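Local coordinates for protein putative nucleotide-diphospho-sugar transferase (Desulfovibrio desulfuricans subsp. desulfuricans, PDB 3CGX) that is a putative nucleotide-diphospho-sugar transferase of the GT-A clan, probably passing a sugar from a nucleotide-linked donor to an acceptor not yet identified, at residues D112-P117 against S208-S213; D167-T172 against V183-D188; D188-D191 against W196-N199; V200-N205 against E221-I226. All coordinates share one frame; numbering follows the deposited sequence. Where two conformers were deposited one is given.

Contact 1: residues D112-P117 against S208-S213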
loop_
_atom_site.group_PDB
_atom_site.type_symbol
_atom_site.label_atom_id
_atom_site.label_comp_id
_atom_site.label_asym_id
_atom_site.label_seq_id
_atom_site.Cartn_x
_atom_site.Cartn_y
_atom_site.Cartn_z
ATOM N N ASP A 112 -1.366 -1.545 3.820
ATOM C CA ASP A 112 -2.356 -1.575 4.927
ATOM C C ASP A 112 -3.743 -2.025 4.476
ATOM O O ASP A 112 -4.702 -1.857 5.215
ATOM C CB ASP A 112 -2.500 -0.151 5.543
ATOM C CG ASP A 112 -1.216 0.330 6.159
ATOM O OD1 ASP A 112 -0.661 -0.368 7.049
ATOM O OD2 ASP A 112 -0.699 1.349 5.676
ATOM N N ILE A 113 -3.807 -2.634 3.284
ATOM C CA ILE A 113 -5.048 -3.066 2.658
ATOM C C ILE A 113 -4.977 -4.511 2.200
ATOM O O ILE A 113 -5.120 -4.809 0.972
ATOM C CB ILE A 113 -5.442 -2.088 1.459
ATOM C CG1 ILE A 113 -4.285 -1.867 0.482
ATOM C CG2 ILE A 113 -6.000 -0.733 1.991
ATOM C CD1 ILE A 113 -4.721 -1.249 -0.812
ATOM N N PRO A 114 -4.840 -5.435 3.174
ATOM C CA PRO A 114 -4.482 -6.809 2.847
ATOM C C PRO A 114 -5.489 -7.553 2.018
ATOM O O PRO A 114 -5.146 -8.501 1.352
ATOM C CB PRO A 114 -4.311 -7.446 4.217
ATOM C CG PRO A 114 -5.166 -6.645 5.118
ATOM C CD PRO A 114 -5.010 -5.266 4.641
ATOM N N ASP A 115 -6.738 -7.135 2.061
ATOM C CA ASP A 115 -7.784 -7.825 1.303
ATOM C C ASP A 115 -8.047 -7.209 -0.076
ATOM O O ASP A 115 -9.065 -7.498 -0.711
ATOM C CB ASP A 115 -9.128 -7.882 2.055
ATOM C CG ASP A 115 -9.726 -6.500 2.362
ATOM O OD1 ASP A 115 -9.022 -5.459 2.444
ATOM O OD2 ASP A 115 -10.963 -6.453 2.573
ATOM N N TYR A 116 -7.188 -6.296 -0.502
ATOM C CA TYR A 116 -7.448 -5.616 -1.740
ATOM C C TYR A 116 -7.323 -6.601 -2.894
ATOM O O TYR A 116 -6.307 -7.262 -3.015
ATOM C CB TYR A 116 -6.460 -4.491 -1.978
ATOM C CG TYR A 116 -6.909 -3.516 -3.056
ATOM C CD1 TYR A 116 -7.909 -2.577 -2.793
ATOM C CD2 TYR A 116 -6.324 -3.498 -4.298
ATOM C CE1 TYR A 116 -8.316 -1.663 -3.755
ATOM C CE2 TYR A 116 -6.719 -2.576 -5.256
ATOM C CZ TYR A 116 -7.713 -1.676 -4.980
ATOM O OH TYR A 116 -8.107 -0.739 -5.933
ATOM N N PRO A 117 -8.331 -6.671 -3.768
ATOM C CA PRO A 117 -8.157 -7.640 -4.857
ATOM C C PRO A 117 -7.113 -7.233 -5.904
ATOM O O PRO A 117 -7.161 -6.149 -6.470
ATOM C CB PRO A 117 -9.567 -7.774 -5.438
ATOM C CG PRO A 117 -10.396 -6.700 -4.840
ATOM C CD PRO A 117 -9.537 -5.858 -3.938
ATOM N N SER A 208 -15.396 -14.387 1.357
ATOM C CA SER A 208 -14.650 -13.914 0.156
ATOM C C SER A 208 -13.314 -14.648 0.078
ATOM O O SER A 208 -12.976 -15.407 0.971
ATOM C CB SER A 208 -14.440 -12.398 0.102
ATOM O OG SER A 208 -13.317 -11.954 0.868
ATOM N N SER A 209 -12.552 -14.454 -0.986
ATOM C CA SER A 209 -11.293 -15.226 -1.144
ATOM C C SER A 209 -10.187 -14.839 -0.141
ATOM O O SER A 209 -9.161 -15.537 -0.017
ATOM C CB SER A 209 -10.710 -15.009 -2.507
ATOM O OG SER A 209 -10.182 -13.709 -2.591
ATOM N N PHE A 210 -10.368 -13.693 0.510
ATOM C CA PHE A 210 -9.452 -13.294 1.587
ATOM C C PHE A 210 -9.528 -14.297 2.745
ATOM O O PHE A 210 -8.588 -14.416 3.556
ATOM C CB PHE A 210 -9.773 -11.895 2.088
ATOM C CG PHE A 210 -8.763 -11.360 3.083
ATOM C CD1 PHE A 210 -7.454 -11.166 2.697
ATOM C CD2 PHE A 210 -9.120 -11.079 4.371
ATOM C CE1 PHE A 210 -6.541 -10.697 3.565
ATOM C CE2 PHE A 210 -8.170 -10.604 5.279
ATOM C CZ PHE A 210 -6.910 -10.406 4.864
ATOM N N ARG A 211 -10.653 -15.010 2.816
ATOM C CA ARG A 211 -10.838 -16.080 3.835
ATOM C C ARG A 211 -9.754 -17.177 3.781
ATOM O O ARG A 211 -9.445 -17.817 4.795
ATOM C CB ARG A 211 -12.217 -16.699 3.731
ATOM N N ARG A 212 -9.123 -17.356 2.623
ATOM C CA ARG A 212 -8.056 -18.375 2.485
ATOM C C ARG A 212 -6.660 -17.841 2.742
ATOM O O ARG A 212 -5.695 -18.576 2.602
ATOM C CB ARG A 212 -8.066 -18.991 1.096
ATOM C CG ARG A 212 -9.448 -19.352 0.657
ATOM C CD ARG A 212 -9.387 -20.222 -0.570
ATOM N NE ARG A 212 -9.017 -21.570 -0.177
ATOM C CZ ARG A 212 -8.445 -22.446 -0.989
ATOM N NH1 ARG A 212 -8.124 -22.090 -2.228
ATOM N NH2 ARG A 212 -8.177 -23.668 -0.546
ATOM N N SER A 213 -6.555 -16.569 3.127
ATOM C CA SER A 213 -5.264 -15.952 3.374
ATOM C C SER A 213 -4.673 -16.312 4.736
ATOM O O SER A 213 -5.382 -16.732 5.650
ATOM C CB SER A 213 -5.369 -14.422 3.262
ATOM O OG SER A 213 -6.153 -13.845 4.311
#

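Contact 2: residues D167-T172 against V183-D188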
loop_
_atom_site.group_PDB
_atom_site.type_symbol
_atom_site.label_atom_id
_atom_site.label_comp_id
_atom_site.label_asym_id
_atom_site.label_seq_id
_atom_site.Cartn_x
_atom_site.Cartn_y
_atom_site.Cartn_z
ATOM N N ASP A 167 -6.382 15.752 5.493
ATOM C CA ASP A 167 -6.866 14.762 4.516
ATOM C C ASP A 167 -6.248 15.174 3.185
ATOM O O ASP A 167 -6.504 16.285 2.698
ATOM C CB ASP A 167 -8.386 14.781 4.407
ATOM C CG ASP A 167 -9.090 14.249 5.651
ATOM O OD1 ASP A 167 -8.506 13.472 6.447
ATOM O OD2 ASP A 167 -10.277 14.614 5.814
ATOM N N VAL A 168 -5.447 14.290 2.600
ATOM C CA VAL A 168 -4.586 14.669 1.447
ATOM C C VAL A 168 -5.177 14.354 0.066
ATOM O O VAL A 168 -4.752 14.883 -0.968
ATOM C CB VAL A 168 -3.148 14.069 1.593
ATOM C CG1 VAL A 168 -2.483 14.653 2.852
ATOM C CG2 VAL A 168 -3.132 12.521 1.629
ATOM N N TYR A 169 -6.207 13.542 0.063
ATOM C CA TYR A 169 -6.814 13.135 -1.198
ATOM C C TYR A 169 -7.380 14.286 -2.054
ATOM O O TYR A 169 -7.076 14.427 -3.263
ATOM C CB TYR A 169 -7.905 12.106 -0.893
ATOM C CG TYR A 169 -8.646 11.681 -2.120
ATOM C CD1 TYR A 169 -8.127 10.710 -2.977
ATOM C CD2 TYR A 169 -9.880 12.221 -2.406
ATOM C CE1 TYR A 169 -8.823 10.334 -4.100
ATOM C CE2 TYR A 169 -10.570 11.853 -3.509
ATOM C CZ TYR A 169 -10.054 10.920 -4.346
ATOM O OH TYR A 169 -10.800 10.589 -5.437
ATOM N N GLN A 170 -8.201 15.126 -1.432
ATOM C CA GLN A 170 -8.848 16.234 -2.171
ATOM C C GLN A 170 -7.821 17.221 -2.720
ATOM O O GLN A 170 -7.854 17.583 -3.906
ATOM C CB GLN A 170 -9.911 16.928 -1.308
ATOM C CG GLN A 170 -11.193 16.103 -1.200
ATOM C CD GLN A 170 -11.912 15.969 -2.548
ATOM O OE1 GLN A 170 -11.788 16.838 -3.431
ATOM N NE2 GLN A 170 -12.687 14.890 -2.702
ATOM N N PRO A 171 -6.908 17.687 -1.865
ATOM C CA PRO A 171 -5.871 18.588 -2.380
ATOM C C PRO A 171 -5.118 17.926 -3.529
ATOM O O PRO A 171 -4.705 18.585 -4.468
ATOM C CB PRO A 171 -4.922 18.780 -1.189
ATOM C CG PRO A 171 -5.602 18.230 -0.012
ATOM C CD PRO A 171 -6.788 17.427 -0.424
ATOM N N THR A 172 -4.952 16.602 -3.451
ATOM C CA THR A 172 -4.215 15.881 -4.494
ATOM C C THR A 172 -5.009 15.877 -5.793
ATOM O O THR A 172 -4.478 16.219 -6.860
ATOM C CB THR A 172 -3.831 14.461 -4.047
ATOM O OG1 THR A 172 -2.946 14.527 -2.914
ATOM C CG2 THR A 172 -3.144 13.692 -5.178
ATOM N N VAL A 183 -8.124 11.630 -14.794
ATOM C CA VAL A 183 -7.883 10.783 -13.657
ATOM C C VAL A 183 -8.917 9.681 -13.500
ATOM O O VAL A 183 -10.143 9.935 -13.441
ATOM C CB VAL A 183 -7.924 11.634 -12.378
ATOM C CG1 VAL A 183 -7.731 10.744 -11.120
ATOM C CG2 VAL A 183 -6.905 12.743 -12.454
ATOM N N LEU A 184 -8.404 8.464 -13.361
ATOM C CA LEU A 184 -9.223 7.301 -13.018
ATOM C C LEU A 184 -9.317 7.150 -11.514
ATOM O O LEU A 184 -8.311 7.039 -10.793
ATOM C CB LEU A 184 -8.647 6.040 -13.624
ATOM C CG LEU A 184 -9.366 4.734 -13.301
ATOM C CD1 LEU A 184 -10.652 4.542 -14.051
ATOM C CD2 LEU A 184 -8.348 3.627 -13.588
ATOM N N GLN A 185 -10.539 7.099 -11.031
ATOM C CA GLN A 185 -10.766 6.918 -9.614
ATOM C C GLN A 185 -11.115 5.477 -9.338
ATOM O O GLN A 185 -12.045 4.939 -9.903
ATOM C CB GLN A 185 -11.862 7.872 -9.147
ATOM C CG GLN A 185 -12.135 7.768 -7.709
ATOM C CD GLN A 185 -13.155 8.799 -7.238
ATOM O OE1 GLN A 185 -13.124 9.956 -7.657
ATOM N NE2 GLN A 185 -14.040 8.384 -6.345
ATOM N N LEU A 186 -10.335 4.840 -8.472
ATOM C CA LEU A 186 -10.547 3.434 -8.108
ATOM C C LEU A 186 -11.496 3.427 -6.939
ATOM O O LEU A 186 -11.765 4.491 -6.372
ATOM C CB LEU A 186 -9.251 2.748 -7.692
ATOM C CG LEU A 186 -8.183 2.630 -8.778
ATOM C CD1 LEU A 186 -6.873 2.265 -8.134
ATOM C CD2 LEU A 186 -8.602 1.609 -9.818
ATOM N N PRO A 187 -12.017 2.245 -6.562
ATOM C CA PRO A 187 -12.969 2.183 -5.459
ATOM C C PRO A 187 -12.411 2.660 -4.131
ATOM O O PRO A 187 -11.229 2.515 -3.853
ATOM C CB PRO A 187 -13.282 0.672 -5.376
ATOM C CG PRO A 187 -13.004 0.153 -6.722
ATOM C CD PRO A 187 -11.804 0.903 -7.146
ATOM N N ASP A 188 -13.270 3.194 -3.285
ATOM C CA ASP A 188 -12.833 3.515 -1.924
ATOM C C ASP A 188 -12.470 2.202 -1.173
ATOM O O ASP A 188 -13.090 1.135 -1.374
ATOM C CB ASP A 188 -13.908 4.188 -1.108
ATOM C CG ASP A 188 -14.448 5.469 -1.733
ATOM O OD1 ASP A 188 -13.936 5.982 -2.741
ATOM O OD2 ASP A 188 -15.454 5.944 -1.202
#

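Contact 3: residues D188-D191 against W196-N199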
loop_
_atom_site.group_PDB
_atom_site.type_symbol
_atom_site.label_atom_id
_atom_site.label_comp_id
_atom_site.label_asym_id
_atom_site.label_seq_id
_atom_site.Cartn_x
_atom_site.Cartn_y
_atom_site.Cartn_z
ATOM N N ASP A 188 -13.270 3.194 -3.285
ATOM C CA ASP A 188 -12.833 3.515 -1.924
ATOM C C ASP A 188 -12.470 2.202 -1.173
ATOM O O ASP A 188 -13.090 1.135 -1.374
ATOM C CB ASP A 188 -13.908 4.188 -1.108
ATOM C CG ASP A 188 -14.448 5.469 -1.733
ATOM O OD1 ASP A 188 -13.936 5.982 -2.741
ATOM O OD2 ASP A 188 -15.454 5.944 -1.202
ATOM N N TRP A 189 -11.453 2.287 -0.325
ATOM C CA TRP A 189 -11.018 1.134 0.460
ATOM C C TRP A 189 -10.526 1.571 1.827
ATOM O O TRP A 189 -10.096 2.717 2.001
ATOM C CB TRP A 189 -9.899 0.361 -0.255
ATOM C CG TRP A 189 -10.008 -1.147 -0.064
ATOM C CD1 TRP A 189 -9.394 -1.912 0.897
ATOM C CD2 TRP A 189 -10.786 -2.064 -0.855
ATOM N NE1 TRP A 189 -9.755 -3.221 0.754
ATOM C CE2 TRP A 189 -10.576 -3.347 -0.341
ATOM C CE3 TRP A 189 -11.624 -1.919 -1.966
ATOM C CZ2 TRP A 189 -11.216 -4.478 -0.866
ATOM C CZ3 TRP A 189 -12.206 -3.043 -2.505
ATOM C CH2 TRP A 189 -12.024 -4.298 -1.950
ATOM N N ASN A 190 -10.681 0.691 2.810
ATOM C CA ASN A 190 -10.201 0.958 4.208
ATOM C C ASN A 190 -8.836 0.388 4.517
ATOM O O ASN A 190 -8.586 -0.801 4.361
ATOM C CB ASN A 190 -11.178 0.436 5.278
ATOM C CG ASN A 190 -10.978 1.107 6.697
ATOM O OD1 ASN A 190 -10.749 2.336 6.832
ATOM N ND2 ASN A 190 -11.127 0.298 7.743
ATOM N N ASP A 191 -7.962 1.275 4.969
ATOM C CA ASP A 191 -6.665 0.919 5.536
ATOM C C ASP A 191 -6.970 0.311 6.897
ATOM O O ASP A 191 -7.854 0.796 7.615
ATOM C CB ASP A 191 -5.734 2.138 5.747
ATOM C CG ASP A 191 -5.232 2.791 4.408
ATOM O OD1 ASP A 191 -4.478 2.165 3.638
ATOM O OD2 ASP A 191 -5.556 3.967 4.158
ATOM N N TRP A 196 -10.687 -1.573 15.518
ATOM C CA TRP A 196 -12.022 -1.475 14.934
ATOM C C TRP A 196 -11.918 -1.853 13.445
ATOM O O TRP A 196 -12.713 -2.630 12.912
ATOM C CB TRP A 196 -12.591 -0.076 15.086
ATOM C CG TRP A 196 -12.627 0.523 16.500
ATOM C CD1 TRP A 196 -11.975 1.642 16.931
ATOM C CD2 TRP A 196 -13.398 0.076 17.612
ATOM N NE1 TRP A 196 -12.254 1.901 18.223
ATOM C CE2 TRP A 196 -13.156 0.983 18.676
ATOM C CE3 TRP A 196 -14.291 -0.976 17.803
ATOM C CZ2 TRP A 196 -13.751 0.846 19.952
ATOM C CZ3 TRP A 196 -14.881 -1.119 19.033
ATOM C CH2 TRP A 196 -14.618 -0.201 20.106
ATOM N N ASP A 197 -10.925 -1.302 12.760
ATOM C CA ASP A 197 -10.689 -1.618 11.363
ATOM C C ASP A 197 -10.436 -3.130 11.181
ATOM O O ASP A 197 -10.889 -3.737 10.200
ATOM C CB ASP A 197 -9.461 -0.866 10.816
ATOM C CG ASP A 197 -9.608 0.618 10.820
ATOM O OD1 ASP A 197 -10.711 1.137 10.692
ATOM O OD2 ASP A 197 -8.591 1.261 10.922
ATOM N N LEU A 198 -9.699 -3.719 12.135
ATOM C CA LEU A 198 -9.374 -5.159 12.100
ATOM C C LEU A 198 -10.651 -6.005 12.264
ATOM O O LEU A 198 -10.839 -7.061 11.601
ATOM C CB LEU A 198 -8.357 -5.534 13.187
ATOM C CG LEU A 198 -7.669 -6.901 13.108
ATOM C CD1 LEU A 198 -6.651 -6.869 11.950
ATOM C CD2 LEU A 198 -6.937 -7.321 14.413
ATOM N N ASN A 199 -11.514 -5.557 13.174
ATOM C CA ASN A 199 -12.803 -6.217 13.382
ATOM C C ASN A 199 -13.660 -6.232 12.102
ATOM O O ASN A 199 -14.261 -7.265 11.740
ATOM C CB ASN A 199 -13.546 -5.549 14.524
ATOM C CG ASN A 199 -14.892 -6.165 14.794
ATOM O OD1 ASN A 199 -15.878 -5.746 14.189
ATOM N ND2 ASN A 199 -14.975 -7.076 15.791
HETATM O O HOH W 1 -11.401 -2.258 7.787
#

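Contact 4: residues V200-N205 against E221-I226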
loop_
_atom_site.group_PDB
_atom_site.type_symbol
_atom_site.label_atom_id
_atom_site.label_comp_id
_atom_site.label_asym_id
_atom_site.label_seq_id
_atom_site.Cartn_x
_atom_site.Cartn_y
_atom_site.Cartn_z
ATOM N N VAL A 200 -13.694 -5.103 11.408
ATOM C CA VAL A 200 -14.456 -4.998 10.137
ATOM C C VAL A 200 -13.808 -5.859 9.064
ATOM O O VAL A 200 -14.526 -6.584 8.336
ATOM C CB VAL A 200 -14.560 -3.539 9.636
ATOM C CG1 VAL A 200 -15.197 -3.490 8.222
ATOM C CG2 VAL A 200 -15.285 -2.655 10.668
ATOM N N LEU A 201 -12.478 -5.830 8.994
ATOM C CA LEU A 201 -11.729 -6.647 8.021
ATOM C C LEU A 201 -12.156 -8.104 8.189
ATOM O O LEU A 201 -12.455 -8.823 7.216
ATOM C CB LEU A 201 -10.208 -6.546 8.180
ATOM C CG LEU A 201 -9.263 -7.397 7.301
ATOM C CD1 LEU A 201 -9.278 -6.972 5.802
ATOM C CD2 LEU A 201 -7.792 -7.373 7.836
ATOM N N TYR A 202 -12.182 -8.524 9.445
ATOM C CA TYR A 202 -12.510 -9.919 9.830
ATOM C C TYR A 202 -13.944 -10.280 9.510
ATOM O O TYR A 202 -14.219 -11.290 8.864
ATOM C CB TYR A 202 -12.250 -10.132 11.345
ATOM C CG TYR A 202 -12.488 -11.560 11.873
ATOM C CD1 TYR A 202 -11.971 -12.674 11.195
ATOM C CD2 TYR A 202 -13.170 -11.776 13.059
ATOM C CE1 TYR A 202 -12.161 -13.959 11.685
ATOM C CE2 TYR A 202 -13.365 -13.060 13.556
ATOM C CZ TYR A 202 -12.858 -14.139 12.844
ATOM O OH TYR A 202 -13.030 -15.380 13.348
ATOM N N ARG A 203 -14.872 -9.427 9.900
ATOM C CA ARG A 203 -16.264 -9.811 9.821
ATOM C C ARG A 203 -16.867 -9.695 8.418
ATOM O O ARG A 203 -17.826 -10.391 8.107
ATOM C CB ARG A 203 -17.066 -9.035 10.808
ATOM C CG ARG A 203 -16.732 -9.473 12.259
ATOM C CD ARG A 203 -17.168 -8.464 13.228
ATOM N NE ARG A 203 -18.594 -8.456 13.340
ATOM C CZ ARG A 203 -19.292 -7.396 13.741
ATOM N NH1 ARG A 203 -18.689 -6.238 14.045
ATOM N NH2 ARG A 203 -20.592 -7.488 13.835
ATOM N N THR A 204 -16.300 -8.842 7.589
ATOM C CA THR A 204 -16.808 -8.651 6.221
ATOM C C THR A 204 -16.121 -9.540 5.183
ATOM O O THR A 204 -16.534 -9.582 4.027
ATOM C CB THR A 204 -16.677 -7.169 5.803
ATOM O OG1 THR A 204 -15.283 -6.808 5.713
ATOM C CG2 THR A 204 -17.437 -6.252 6.807
ATOM N N ASN A 205 -15.077 -10.269 5.557
ATOM C CA ASN A 205 -14.417 -11.156 4.581
ATOM C C ASN A 205 -14.727 -12.631 4.778
ATOM O O ASN A 205 -14.107 -13.490 4.138
ATOM C CB ASN A 205 -12.908 -10.958 4.540
ATOM C CG ASN A 205 -12.517 -9.736 3.781
ATOM O OD1 ASN A 205 -12.189 -8.698 4.371
ATOM N ND2 ASN A 205 -12.583 -9.824 2.472
ATOM N N GLU A 221 -7.869 -17.364 14.482
ATOM C CA GLU A 221 -7.213 -17.779 15.735
ATOM C C GLU A 221 -7.497 -16.791 16.839
ATOM O O GLU A 221 -7.574 -17.168 18.008
ATOM C CB GLU A 221 -5.683 -17.858 15.625
ATOM C CG GLU A 221 -5.142 -18.979 14.851
ATOM C CD GLU A 221 -3.610 -18.933 14.771
ATOM O OE1 GLU A 221 -2.947 -18.252 15.614
ATOM O OE2 GLU A 221 -3.087 -19.595 13.849
ATOM N N ASN A 222 -7.632 -15.527 16.444
ATOM C CA ASN A 222 -7.859 -14.429 17.390
ATOM C C ASN A 222 -9.329 -14.038 17.492
ATOM O O ASN A 222 -9.682 -12.952 17.983
ATOM C CB ASN A 222 -6.926 -13.245 17.042
ATOM C CG ASN A 222 -5.501 -13.501 17.494
ATOM O OD1 ASN A 222 -5.198 -13.345 18.663
ATOM N ND2 ASN A 222 -4.634 -13.970 16.568
ATOM N N ASP A 223 -10.192 -14.987 17.126
ATOM C CA ASP A 223 -11.642 -14.741 17.109
ATOM C C ASP A 223 -12.178 -14.134 18.418
ATOM O O ASP A 223 -12.878 -13.094 18.420
ATOM C CB ASP A 223 -12.403 -16.022 16.756
ATOM C CG ASP A 223 -13.915 -15.786 16.673
ATOM O OD1 ASP A 223 -14.390 -15.385 15.582
ATOM O OD2 ASP A 223 -14.571 -15.861 17.719
ATOM N N ALA A 224 -11.824 -14.759 19.539
ATOM C CA ALA A 224 -12.333 -14.383 20.839
ATOM C C ALA A 224 -11.889 -12.995 21.260
ATOM O O ALA A 224 -12.522 -12.366 22.106
ATOM C CB ALA A 224 -11.907 -15.418 21.920
ATOM N N LEU A 225 -10.746 -12.584 20.729
ATOM C CA LEU A 225 -10.183 -11.255 21.007
ATOM C C LEU A 225 -10.864 -10.200 20.094
ATOM O O LEU A 225 -11.394 -9.181 20.549
ATOM C CB LEU A 225 -8.676 -11.273 20.786
ATOM C CG LEU A 225 -7.975 -9.918 20.908
ATOM C CD1 LEU A 225 -8.274 -9.276 22.253
ATOM C CD2 LEU A 225 -6.484 -10.176 20.618
ATOM N N ILE A 226 -10.849 -10.469 18.810
ATOM C CA ILE A 226 -11.394 -9.527 17.807
ATOM C C ILE A 226 -12.863 -9.218 17.979
ATOM O O ILE A 226 -13.275 -8.065 17.863
ATOM C CB ILE A 226 -11.090 -9.984 16.369
ATOM C CG1 ILE A 226 -9.591 -10.021 16.152
ATOM C CG2 ILE A 226 -11.772 -9.072 15.314
ATOM C CD1 ILE A 226 -9.229 -10.747 14.861
#

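Contact 1: residues D112-P117 against S208-S213
The type I beta turn from I113 to Y116, in the loop between strand 105-109 and helix 118-127, sets P114 and D115 against the F210 ring on the 3-10 segment 209-212. The backbones come nearest at D115 and F210, whose CA atoms lie 5.7 Å apart. D115 supplies the aliphatic part of its side chain: its CB stands 3.8 Å from the centroid of the F210 ring and 17° off the ring normal, a CH-pi contact over one face. P114 approaches differently, with its CB 4.0 Å from F210 CZ. Its carbonyl oxygen, P114 O, lies 3.4 Å from F210 CE1, at an oblique position to the ring. Because chi1 of F210 is -173°, CG extends anti to the backbone N and carries the ring out of the 3-10 turn to P114 and D115 of the beta turn. The other ring face has S213 OG above it, offset toward the rim. That hydroxyl donates to F210 O over 2.6 Å in the carbonyl plane, and S213 N donates to the same oxygen at 3.0 Å, so two bonds grip it. S213 OG also caps Y216 N at the start of helix 214-221. The D115 carboxylate turns aside with chi1 at 61°, and its OD1 is taken by W189 NE1. L201 of helix 195-204 packs against P114, D115 and F210 alike. Across the contact the evidence is therefore of van der Waals and CH-pi packing, while the carboxylate has its polar partner in another loop, which lets one aspartate join two loops.

Contact 2: residues D167-T172 against V183-D188
Y169 and Q185 carry this contact by themselves, the phenol end of one meeting the carboxamide of the other. Y169 OH is 3.3 Å from Q185 OE1 and 3.5 Å from Q185 CD. The angle is too poor for a hydrogen bond, and the pair is better read as a polar van der Waals touch. Ring and amide planes stand 86° apart, and the two side chains run at about a right angle to each other, which fits a hydroxyl placed against the amide group without a stack of the flat surfaces. Length explains how so slight a contact spans a wide gap, since the nearest CA atoms, those of Y169 and Q185, are 11.2 Å apart. Y169 swings its ring out along the line opposite its backbone N (chi1 177°), and Q185 reaches back with an extended chain beyond CG. Only 60 Å² is buried between the segments. One shell further out, the chain entering helix 169-178 is pinned at V168 O, which accepts T172 N at 3.0 Å and T172 OG1 at 2.7 Å from opposite faces of its carbonyl plane. A backbone bond between Y169 and G141 ties Y169 to the loop after strand 133-137. On the other segment, L184 and L186 bond through their backbones to strand 133-137; strand 183-185 is an outermost strand of the mixed sheet. Y169 also touches I135 and P137 of strand 133-137, and the contact thus joins helix 169-178 to the sheet margin at the protein surface.

Contact 3: residues D188-D191 against W196-N199
D197, within helix 195-204, faces the amide of N190 in the loop that leads from strand 183-185. Its OD1 accepts N190 ND2 at 3.1 Å with an N-H...O angle of 170°, a nearly straight bond. The acceptor is met from well above the carboxylate plane, whereas it lies almost within the amide plane of N190; the two planes are 82° apart. The second oxygen, D197 OD2, passes 3.4 Å from D191 O, but both are acceptors and no bond forms. OD2 instead receives the backbone N-H groups of D193 and T194, its stronger partners. The backbone of D197 adds a second link: a water accepts from N190 ND2 at 2.6 Å and donates to D197 O at 2.9 Å. One amide nitrogen thus holds the residue at its side chain and, through water, at its carbonyl. Two positions on, N199 bonds I226 O and D230 through ND2 and R203 through OD1. Taking T194 as the N-cap, D197 is at N3, and its acceptance of the T194 N-H is one half of a capping box; T194 OG1 bonds only weakly to W196 N. The same acid ties the helix start to the preceding loop.

Contact 4: residues V200-N205 against E221-I226
The Y202 hydroxyl donates to D223 OD1 over 2.6 Å, the sole hydrogen bond between these two segments and a short one. The acceptor uses its anti lone pair, the one directed away from the other carboxylate oxygen. It sits in the plane of the phenol ring, at its edge, where D223 OD1 also comes to 3.2 Å from Y202 CE2. Ring and carboxylate planes are turned 71° from each other, and the side chains run nearly perpendicular. Both residues are cast outward by their first torsions: the Y202 ring leaves opposite to its backbone N (chi1 -177°), and D223 does likewise, bringing its carboxylate nearer the tyrosine although its CB does not aim that way. A bond to a carboxylate this short would be expected to polarise the phenol O-H. Nearer the root of the tyrosine the contact becomes apolar. I226 CG2 lies 3.8 Å from Y202 CD2, obliquely to the ring, and 4.1 Å from Y202 CB. Within the first segment V200 O takes T204 N at 3.0 Å and T204 OG1 at 2.7 Å from opposite faces of its carbonyl plane. In the second segment I226 N bonds N222 O at 2.9 Å, a helical turn that holds I226 one turn beyond the N-cap residue N222. L219 of helix 214-221 packs on L201, Y202 and I226, and the Y202 ring also meets that of Y216. The contact therefore joins helix 195-204 to the short helix 223-226, with helix 214-221 packed against both.

Contacts 2 and 3 share D188 and follow the chain from strand 183-185, at the sheet edge, through a loop into helix 195-204, which contacts 3 and 4 both use. The segments of contact 1 are 91 residues apart at their closest ends; their loop encloses contacts 2 and 3, while they alternate with those of contact 4. Centres of contacts 1, 3 and 4 lie about 12 to 13 Å from one another; contact 2 is farther off, about 17 Å from contact 3 and 28 Å from contact 4 between centres. Contacts 1 and 3 tie the C-terminal part to loops beside the GT-A-type sheet, contact 4 packs its helices together, and contact 2 joins a helix to the sheet edge.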